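Side-chain contacts in cell wall binding protein cwp8 (Peptoclostridium difficile, PDB 5J6Q), which probably anchors itself to the cell wall of the bacterium through its CWB2 module, as expected of an S-layer-associated surface protein: residues Thr297-Glu300 with Val301-Arg305; Glu352-Ile355 with Leu356-Gly360; Ala329-Ala332 with Ser333-Ala337. All coordinates share one frame; numbering follows the deposited sequence.

Contact 1 (Thr297-Glu300 with Val301-Arg305); sequences TAVE and VSKER
Lys303 stretches back over the preceding turn of its helix, passing between Val299 and Glu300. Its backbone N donates to Val299 O at 2.7 Å, the i to i+4 bond that sets the spacing of the two side chains. CB leaves the backbone near that same carbonyl, and CG, beside the backbone N (chi1 -70°), sits 3.5 Å from Val299 O. From there the chain runs nearly extended. CD comes to 3.6 Å from Glu300 OE2. CE reaches the methyl CG1 of Val299 at 3.5 Å, so the greasy part of the lysine packs against a branched residue that presents one methyl to it.

Helix 294-305 belongs to a CWB2 domain, whose toprim-like fold sets helices against parallel strands. The lysine and the valine it lies on face helix 349-359: Val299 touches Glu354, and Lys303 touches both Glu354 and Arg357. Thr297, on a different side, spends its hydroxyl on Gly291 N and Ser293 O.

At the tip, NZ pairs with Glu300 OE2 in a long, weak salt bridge of 3.4 Å. The glutamate bends at chi2 (-57°), bringing its carboxylate across the lysine chain. A long flexible amine suits this exposed place, since its methylenes pack on Val299 while its charge stays near solvent. Beyond it, Glu304 N donates to Glu300 O at 3.2 Å, continuing the i to i+4 pattern of the helix.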
ATOM      1  N   THR A 297     -11.768 -10.852  11.131  1.00 40.54           N
ATOM      2  CA  THR A 297     -12.537 -10.646   9.876  1.00 37.78           C
ATOM      3  C   THR A 297     -13.974 -10.328  10.249  1.00 33.07           C
ATOM      4  O   THR A 297     -14.530  -9.358   9.699  1.00 34.32           O
ATOM      5  CB  THR A 297     -12.495 -11.880   8.994  1.00 35.63           C
ATOM      6  OG1 THR A 297     -11.111 -12.111   8.665  1.00 37.24           O
ATOM      7  CG2 THR A 297     -13.365 -11.737   7.730  1.00 27.50           C
ATOM      8  N   ALA A 298     -14.588 -11.067  11.189  1.00 34.37           N
ATOM      9  CA  ALA A 298     -16.021 -10.807  11.594  1.00 37.50           C
ATOM     10  C   ALA A 298     -16.214  -9.342  12.116  1.00 39.16           C
ATOM     11  O   ALA A 298     -17.203  -8.664  11.751  1.00 35.38           O
ATOM     12  CB  ALA A 298     -16.495 -11.833  12.636  1.00 34.11           C
ATOM     13  N   VAL A 299     -15.229  -8.830  12.891  1.00 39.77           N
ATOM     14  CA  VAL A 299     -15.267  -7.408  13.290  1.00 41.89           C
ATOM     15  C   VAL A 299     -15.173  -6.477  12.077  1.00 44.89           C
ATOM     16  O   VAL A 299     -15.898  -5.456  12.000  1.00 43.29           O
ATOM     17  CB  VAL A 299     -14.108  -7.091  14.278  1.00 45.92           C
ATOM     18  CG1 VAL A 299     -14.155  -5.614  14.672  1.00 40.48           C
ATOM     19  CG2 VAL A 299     -14.176  -8.006  15.551  1.00 36.57           C
ATOM     20  N   GLU A 300     -14.257  -6.779  11.106  1.00 45.58           N
ATOM     21  CA  GLU A 300     -14.159  -5.904   9.919  1.00 44.06           C
ATOM     22  C   GLU A 300     -15.449  -5.895   9.102  1.00 41.58           C
ATOM     23  O   GLU A 300     -15.768  -4.827   8.539  1.00 39.45           O
ATOM     24  CB  GLU A 300     -12.953  -6.235   8.988  1.00 44.48           C
ATOM     25  CG  GLU A 300     -11.599  -6.049   9.684  1.00 48.37           C
ATOM     26  CD  GLU A 300     -11.426  -4.602  10.236  1.00 56.01           C
ATOM     27  OE1 GLU A 300     -11.553  -3.673   9.463  1.00 57.61           O
ATOM     28  OE2 GLU A 300     -11.188  -4.425  11.437  1.00 61.45           O
ATOM     29  N   VAL A 301     -16.192  -7.021   9.013  1.00 35.03           N
ATOM     30  CA  VAL A 301     -17.505  -6.967   8.344  1.00 36.71           C
ATOM     31  C   VAL A 301     -18.421  -6.044   9.195  1.00 41.21           C
ATOM     32  O   VAL A 301     -19.113  -5.179   8.638  1.00 36.48           O
ATOM     33  CB  VAL A 301     -18.203  -8.346   8.168  1.00 37.63           C
ATOM     34  CG1 VAL A 301     -19.677  -8.212   7.723  1.00 29.23           C
ATOM     35  CG2 VAL A 301     -17.421  -9.151   7.127  1.00 38.06           C
ATOM     36  N   SER A 302     -18.403  -6.219  10.513  1.00 40.11           N
ATOM     37  CA  SER A 302     -19.247  -5.394  11.390  1.00 44.88           C
ATOM     38  C   SER A 302     -18.898  -3.901  11.209  1.00 44.89           C
ATOM     39  O   SER A 302     -19.810  -3.071  11.069  1.00 42.54           O
ATOM     40  CB  SER A 302     -19.107  -5.810  12.847  1.00 43.22           C
ATOM     41  OG  SER A 302     -20.139  -5.216  13.612  1.00 47.11           O
ATOM     42  N   LYS A 303     -17.601  -3.553  11.154  1.00 44.87           N
ATOM     43  CA  LYS A 303     -17.306  -2.138  10.903  1.00 44.29           C
ATOM     44  C   LYS A 303     -17.845  -1.641   9.565  1.00 46.60           C
ATOM     45  O   LYS A 303     -18.214  -0.472   9.458  1.00 43.97           O
ATOM     46  CB  LYS A 303     -15.829  -1.889  10.987  1.00 42.32           C
ATOM     47  CG  LYS A 303     -15.401  -2.041  12.473  1.00 41.33           C
ATOM     48  CD  LYS A 303     -13.927  -2.377  12.441  1.00 59.39           C
ATOM     49  CE  LYS A 303     -13.265  -2.329  13.803  1.00 68.28           C
ATOM     50  NZ  LYS A 303     -11.843  -1.941  13.626  1.00 68.75           N
ATOM     51  N   GLU A 304     -17.950  -2.533   8.558  1.00 40.97           N
ATOM     52  CA  GLU A 304     -18.449  -2.093   7.298  1.00 41.26           C
ATOM     53  C   GLU A 304     -19.929  -1.889   7.390  1.00 43.16           C
ATOM     54  O   GLU A 304     -20.453  -0.938   6.813  1.00 43.25           O
ATOM     55  CB  GLU A 304     -18.108  -3.096   6.187  1.00 38.89           C
ATOM     56  CG  GLU A 304     -18.423  -2.542   4.824  1.00 48.53           C
ATOM     57  CD  GLU A 304     -17.519  -1.356   4.433  1.00 58.12           C
ATOM     58  OE1 GLU A 304     -16.313  -1.313   4.868  1.00 57.67           O
ATOM     59  OE2 GLU A 304     -18.028  -0.502   3.681  1.00 51.79           O
ATOM     60  N   ARG A 305     -20.616  -2.757   8.132  1.00 42.42           N
ATOM     61  CA  ARG A 305     -22.055  -2.654   8.251  1.00 47.08           C
ATOM     62  C   ARG A 305     -22.521  -1.551   9.212  1.00 49.73           C
ATOM     63  O   ARG A 305     -23.556  -0.941   8.939  1.00 49.62           O
ATOM     64  CB  ARG A 305     -22.635  -4.001   8.747  1.00 47.37           C
ATOM     65  CG  ARG A 305     -22.337  -5.099   7.721  1.00 47.52           C
ATOM     66  CD  ARG A 305     -22.960  -6.426   8.086  1.00 46.11           C
ATOM     67  NE  ARG A 305     -24.402  -6.302   8.298  1.00 40.78           N
ATOM     68  CZ  ARG A 305     -25.059  -6.988   9.208  1.00 39.64           C
ATOM     69  NH1 ARG A 305     -26.375  -6.809   9.352  1.00 50.86           N
ATOM     70  NH2 ARG A 305     -24.430  -7.876   9.967  1.00 43.38           N
TER

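Contact 2 (Glu352-Ile355 with Leu356-Gly360); sequences EAEI and LRVLG
Glu354 and Arg357 lie side by side and point the same way, joined as an i to i+3 salt bridge on helix 349-359 of a toprim-like CWB2 domain. Arg357 NE donates to Glu354 OE2 at 2.9 Å, almost straight at 175°. The oxygen lies in the guanidinium plane and is met on its syn side; the donor stands out of the carboxylate plane, and the two flat groups are turned 37° apart. A second bond, from Arg357 NH2 to Glu354 OE1, completes the pairing, but the position of OE1 is less certain because another atom of the model crowds it. Bending of the glutamate at chi2 (74°) and of the arginine at chi3 brings the two edges together.

The next shell holds this pair in place. Arg357 NH1 forms a salt bridge with Asp308, and NH2 also donates to Phe306 O, so several acceptors fix the rotation of the guanidinium; this suits an arginine, which has donors along more than one edge. Val358, crossing the glutamate at about a right angle, lays CG1 4.2 Å from Glu354 CG.

A different face of the helix is apolar. Ile355 and Leu359 run alongside each other toward strand 313-318, where both touch Ile314, and beta-branched and leucine side chains fill that interior well. Ile355 CG2 presses on Leu359 CD1 at 3.4 Å, closer than usual for two methyl carbons.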
ATOM      1  N   GLU A 352     -15.864  -8.771  22.117  1.00 51.12           N
ATOM      2  CA  GLU A 352     -16.498  -8.054  23.217  1.00 52.55           C
ATOM      3  C   GLU A 352     -16.405  -6.589  22.906  1.00 53.70           C
ATOM      4  O   GLU A 352     -17.414  -5.864  22.974  1.00 54.25           O
ATOM      5  CB  GLU A 352     -15.760  -8.408  24.547  1.00 56.25           C
ATOM      6  CG  GLU A 352     -16.138  -7.508  25.714  1.00 63.78           C
ATOM      7  CD  GLU A 352     -15.516  -7.991  27.010  1.00 68.65           C
ATOM      8  OE1 GLU A 352     -14.288  -7.959  27.104  1.00 76.42           O
ATOM      9  OE2 GLU A 352     -16.252  -8.423  27.901  1.00 70.87           O
ATOM     10  N   ALA A 353     -15.197  -6.144  22.511  1.00 52.27           N
ATOM     11  CA  ALA A 353     -14.943  -4.753  22.129  1.00 46.81           C
ATOM     12  C   ALA A 353     -15.832  -4.326  20.980  1.00 45.82           C
ATOM     13  O   ALA A 353     -16.261  -3.176  20.993  1.00 43.85           O
ATOM     14  CB  ALA A 353     -13.461  -4.563  21.766  1.00 41.87           C
ATOM     15  N   GLU A 354     -16.176  -5.252  19.956  1.00 44.26           N
ATOM     16  CA  GLU A 354     -17.034  -4.818  18.803  1.00 39.73           C
ATOM     17  C   GLU A 354     -18.454  -4.793  19.303  1.00 38.86           C
ATOM     18  O   GLU A 354     -19.248  -3.963  18.846  1.00 41.85           O
ATOM     19  CB  GLU A 354     -16.909  -5.736  17.518  1.00 34.11           C
ATOM     20  CG  GLU A 354     -17.844  -5.370  16.379  1.00 39.01           C
ATOM     21  CD  GLU A 354     -17.428  -4.082  15.628  1.00 45.76           C
ATOM     22  OE1 GLU A 354     -18.047  -3.805  14.626  1.00 42.61           O
ATOM     23  OE2 GLU A 354     -16.520  -3.337  16.065  1.00 50.18           O
ATOM     24  N   ILE A 355     -18.818  -5.708  20.209  1.00 42.36           N
ATOM     25  CA  ILE A 355     -20.182  -5.603  20.816  1.00 43.27           C
ATOM     26  C   ILE A 355     -20.443  -4.146  21.398  1.00 46.00           C
ATOM     27  O   ILE A 355     -21.468  -3.523  21.126  1.00 46.15           O
ATOM     28  CB  ILE A 355     -20.342  -6.555  21.999  1.00 46.54           C
ATOM     29  CG1 ILE A 355     -20.133  -8.000  21.517  1.00 44.70           C
ATOM     30  CG2 ILE A 355     -21.849  -6.388  22.672  1.00 41.34           C
ATOM     31  CD1 ILE A 355     -21.267  -8.394  20.669  1.00 44.03           C
ATOM     32  N   LEU A 356     -19.492  -3.633  22.160  1.00 53.45           N
ATOM     33  CA  LEU A 356     -19.656  -2.303  22.768  1.00 58.42           C
ATOM     34  C   LEU A 356     -19.784  -1.233  21.757  1.00 54.09           C
ATOM     35  O   LEU A 356     -20.641  -0.366  21.838  1.00 55.58           O
ATOM     36  CB  LEU A 356     -18.454  -2.015  23.667  1.00 57.80           C
ATOM     37  CG  LEU A 356     -18.333  -2.971  24.860  1.00 68.95           C
ATOM     38  CD1 LEU A 356     -17.136  -2.513  25.732  1.00 70.23           C
ATOM     39  CD2 LEU A 356     -19.605  -3.005  25.707  1.00 71.99           C
ATOM     40  N   ARG A 357     -18.951  -1.296  20.748  1.00 55.52           N
ATOM     41  CA  ARG A 357     -18.896  -0.290  19.704  1.00 50.57           C
ATOM     42  C   ARG A 357     -20.161  -0.195  18.949  1.00 53.59           C
ATOM     43  O   ARG A 357     -20.640   0.941  18.733  1.00 51.93           O
ATOM     44  CB  ARG A 357     -17.752  -0.574  18.690  1.00 55.44           C
ATOM     45  CG  ARG A 357     -17.469   0.664  17.812  1.00 52.93           C
ATOM     46  CD  ARG A 357     -16.642   0.376  16.534  1.00 50.66           C
ATOM     47  NE  ARG A 357     -17.286  -0.597  15.642  1.00 47.43           N
ATOM     48  CZ  ARG A 357     -18.180  -0.287  14.717  1.00 54.71           C
ATOM     49  NH1 ARG A 357     -18.544   0.970  14.520  1.00 42.02           N
ATOM     50  NH2 ARG A 357     -18.734  -1.261  13.971  1.00 49.51           N
ATOM     51  N   VAL A 358     -20.764  -1.369  18.543  1.00 52.11           N
ATOM     52  CA  VAL A 358     -21.961  -1.231  17.701  1.00 50.33           C
ATOM     53  C   VAL A 358     -23.231  -1.017  18.490  1.00 49.28           C
ATOM     54  O   VAL A 358     -24.137  -0.423  17.917  1.00 49.95           O
ATOM     55  CB  VAL A 358     -22.117  -2.438  16.711  1.00 45.18           C
ATOM     56  CG1 VAL A 358     -20.870  -2.563  15.843  1.00 42.48           C
ATOM     57  CG2 VAL A 358     -22.373  -3.744  17.467  1.00 41.41           C
ATOM     58  N   LEU A 359     -23.329  -1.496  19.772  1.00 49.62           N
ATOM     59  CA  LEU A 359     -24.576  -1.275  20.568  1.00 52.97           C
ATOM     60  C   LEU A 359     -24.604   0.168  21.085  1.00 51.97           C
ATOM     61  O   LEU A 359     -25.690   0.782  21.126  1.00 55.22           O
ATOM     62  CB  LEU A 359     -24.707  -2.227  21.790  1.00 48.07           C
ATOM     63  CG  LEU A 359     -24.710  -3.688  21.425  1.00 46.34           C
ATOM     64  CD1 LEU A 359     -24.671  -4.539  22.688  1.00 42.68           C
ATOM     65  CD2 LEU A 359     -25.919  -3.993  20.526  1.00 39.54           C
ATOM     66  N   GLY A 360     -23.436   0.700  21.454  1.00 53.06           N
ATOM     67  CA  GLY A 360     -23.359   2.077  21.912  1.00 61.20           C
ATOM     68  C   GLY A 360     -23.970   2.326  23.284  1.00 65.09           C
ATOM     69  O   GLY A 360     -24.044   1.431  24.100  1.00 64.68           O
TER

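Contact 3 (Ala329-Ala332 with Ser333-Ala337); sequences APLA and SQKNA
Leu331 and Lys335 cross obliquely, one turn apart at the end of helix 329-334. Leu331 CD1 rests 3.5 Å from Lys335 CG, and Lys335 CE also approaches Leu331 CD1, at 3.9 Å. The lysine turns sharply at chi2 (-37°), which carries its methylenes beside the leucine and takes the ammonium end away. Leucine suits the site because it also packs against Ile315 of strand 313-318 and Leu412.

Just past Lys335 the helix finishes in a Schellman motif. Asn336 takes the left-handed conformation (phi 44°), which asparagine tolerates well. The chain thereby turns back so that Ala337 N donates to Ala332 O at 2.9 Å, in the carbonyl plane; the inner bond, Asn336 N to Ser333 O, is long and weak. Lys335 N still closes a regular helical bond to Leu331 O at 2.9 Å. The returning chain brings Ala337 O to 3.1 Å from Ala332 CB, a close approach that a short side chain suits.

Arg305 donates to Ala337 O, just past the helix, and weakly to Ala332 O in its last turn, so its positive charge is probably favourable beside the C-terminal end of the helix.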
ATOM      1  N   ALA A 329     -28.463 -15.556   8.627  1.00 47.45           N
ATOM      2  CA  ALA A 329     -28.307 -14.354   7.808  1.00 48.64           C
ATOM      3  C   ALA A 329     -29.563 -13.510   7.719  1.00 46.17           C
ATOM      4  O   ALA A 329     -29.393 -12.295   7.856  1.00 42.84           O
ATOM      5  CB  ALA A 329     -27.844 -14.728   6.385  1.00 45.55           C
ATOM      6  N   PRO A 330     -30.786 -14.074   7.407  1.00 45.25           N
ATOM      7  CA  PRO A 330     -31.967 -13.183   7.350  1.00 45.93           C
ATOM      8  C   PRO A 330     -32.242 -12.610   8.740  1.00 45.26           C
ATOM      9  O   PRO A 330     -32.849 -11.588   8.813  1.00 49.31           O
ATOM     10  CB  PRO A 330     -33.060 -14.095   6.787  1.00 47.08           C
ATOM     11  CG  PRO A 330     -32.561 -15.464   7.060  1.00 48.42           C
ATOM     12  CD  PRO A 330     -31.122 -15.400   6.844  1.00 43.31           C
ATOM     13  N   LEU A 331     -31.775 -13.273   9.815  1.00 40.76           N
ATOM     14  CA  LEU A 331     -31.980 -12.836  11.159  1.00 49.33           C
ATOM     15  C   LEU A 331     -31.090 -11.635  11.451  1.00 51.97           C
ATOM     16  O   LEU A 331     -31.621 -10.622  11.960  1.00 48.58           O
ATOM     17  CB  LEU A 331     -31.691 -13.949  12.215  1.00 47.79           C
ATOM     18  CG  LEU A 331     -31.957 -13.416  13.624  1.00 50.31           C
ATOM     19  CD1 LEU A 331     -33.393 -12.764  13.624  1.00 47.24           C
ATOM     20  CD2 LEU A 331     -31.865 -14.429  14.648  1.00 40.18           C
ATOM     21  N   ALA A 332     -29.732 -11.734  11.131  1.00 47.70           N
ATOM     22  CA  ALA A 332     -28.856 -10.576  11.313  1.00 47.26           C
ATOM     23  C   ALA A 332     -29.332  -9.424  10.418  1.00 46.34           C
ATOM     24  O   ALA A 332     -29.189  -8.262  10.807  1.00 47.35           O
ATOM     25  CB  ALA A 332     -27.403 -10.893  10.968  1.00 46.42           C
ATOM     26  N   SER A 333     -29.861  -9.710   9.250  1.00 45.60           N
ATOM     27  CA  SER A 333     -30.278  -8.608   8.379  1.00 51.08           C
ATOM     28  C   SER A 333     -31.537  -7.968   8.928  1.00 59.19           C
ATOM     29  O   SER A 333     -31.697  -6.745   8.845  1.00 63.78           O
ATOM     30  CB  SER A 333     -30.584  -9.117   6.971  1.00 51.55           C
ATOM     31  OG  SER A 333     -29.446  -9.107   6.122  1.00 58.00           O
ATOM     32  N   GLN A 334     -32.445  -8.802   9.482  1.00 63.05           N
ATOM     33  CA  GLN A 334     -33.736  -8.288   9.968  1.00 65.27           C
ATOM     34  C   GLN A 334     -33.627  -7.479  11.221  1.00 61.93           C
ATOM     35  O   GLN A 334     -34.217  -6.399  11.264  1.00 59.82           O
ATOM     36  CB  GLN A 334     -34.746  -9.410  10.217  1.00 60.06           C
ATOM     37  CG  GLN A 334     -36.159  -8.884  10.074  1.00 58.59           C
ATOM     38  CD  GLN A 334     -37.122  -9.965   9.692  1.00 58.09           C
ATOM     39  OE1 GLN A 334     -37.600 -10.699  10.545  1.00 63.37           O
ATOM     40  NE2 GLN A 334     -37.352 -10.135   8.407  1.00 55.80           N
ATOM     41  N   LYS A 335     -32.887  -7.997  12.220  1.00 58.21           N
ATOM     42  CA  LYS A 335     -32.657  -7.344  13.505  1.00 55.23           C
ATOM     43  C   LYS A 335     -31.483  -6.360  13.414  1.00 53.72           C
ATOM     44  O   LYS A 335     -31.028  -5.860  14.447  1.00 52.46           O
ATOM     45  CB  LYS A 335     -32.380  -8.395  14.597  1.00 53.89           C
ATOM     46  CG  LYS A 335     -33.530  -9.437  14.771  1.00 63.75           C
ATOM     47  CD  LYS A 335     -34.995  -8.848  14.595  1.00 71.98           C
ATOM     48  CE  LYS A 335     -36.004  -9.982  14.320  1.00 85.39           C
ATOM     49  NZ  LYS A 335     -37.376  -9.528  13.856  1.00 82.86           N
ATOM     50  N   ASN A 336     -30.996  -6.075  12.175  1.00 54.11           N
ATOM     51  CA  ASN A 336     -29.881  -5.129  11.952  1.00 58.60           C
ATOM     52  C   ASN A 336     -28.757  -5.343  12.964  1.00 56.27           C
ATOM     53  O   ASN A 336     -28.378  -4.440  13.695  1.00 54.29           O
ATOM     54  CB  ASN A 336     -30.428  -3.708  12.034  1.00 64.87           C
ATOM     55  CG  ASN A 336     -31.489  -3.515  10.989  1.00 81.07           C
ATOM     56  OD1 ASN A 336     -31.188  -3.581   9.793  1.00 87.35           O
ATOM     57  ND2 ASN A 336     -32.754  -3.289  11.350  1.00 87.13           N
ATOM     58  N   ALA A 337     -28.251  -6.557  13.012  1.00 51.49           N
ATOM     59  CA  ALA A 337     -27.242  -6.988  13.983  1.00 46.35           C
ATOM     60  C   ALA A 337     -26.088  -7.627  13.263  1.00 42.69           C
ATOM     61  O   ALA A 337     -26.333  -8.214  12.207  1.00 46.28           O
ATOM     62  CB  ALA A 337     -27.848  -8.036  14.915  1.00 39.11           C
TER

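In the fold
From the N terminus, the chain meets contact 1 on helix 294-305, then contact 3 at the end of helix 329-334, then contact 2 on helix 349-359. Each is local to its own helix, so they follow in series: none encloses or crosses another, and none closes a long loop. Strand 313-318 separates contact 1 from contact 3, and strand 339-342 separates contact 3 from contact 2; the two strands are neighbours in one parallel sheet. Contact 1 bridges the others: Ser302 packs on Val358 and Lys303 on Arg357 of contact 2, while Arg305 reaches contact 3. Contacts 2 and 3 do not touch, with nearest atoms about 7 Å apart, yet both pack on strand 313-318.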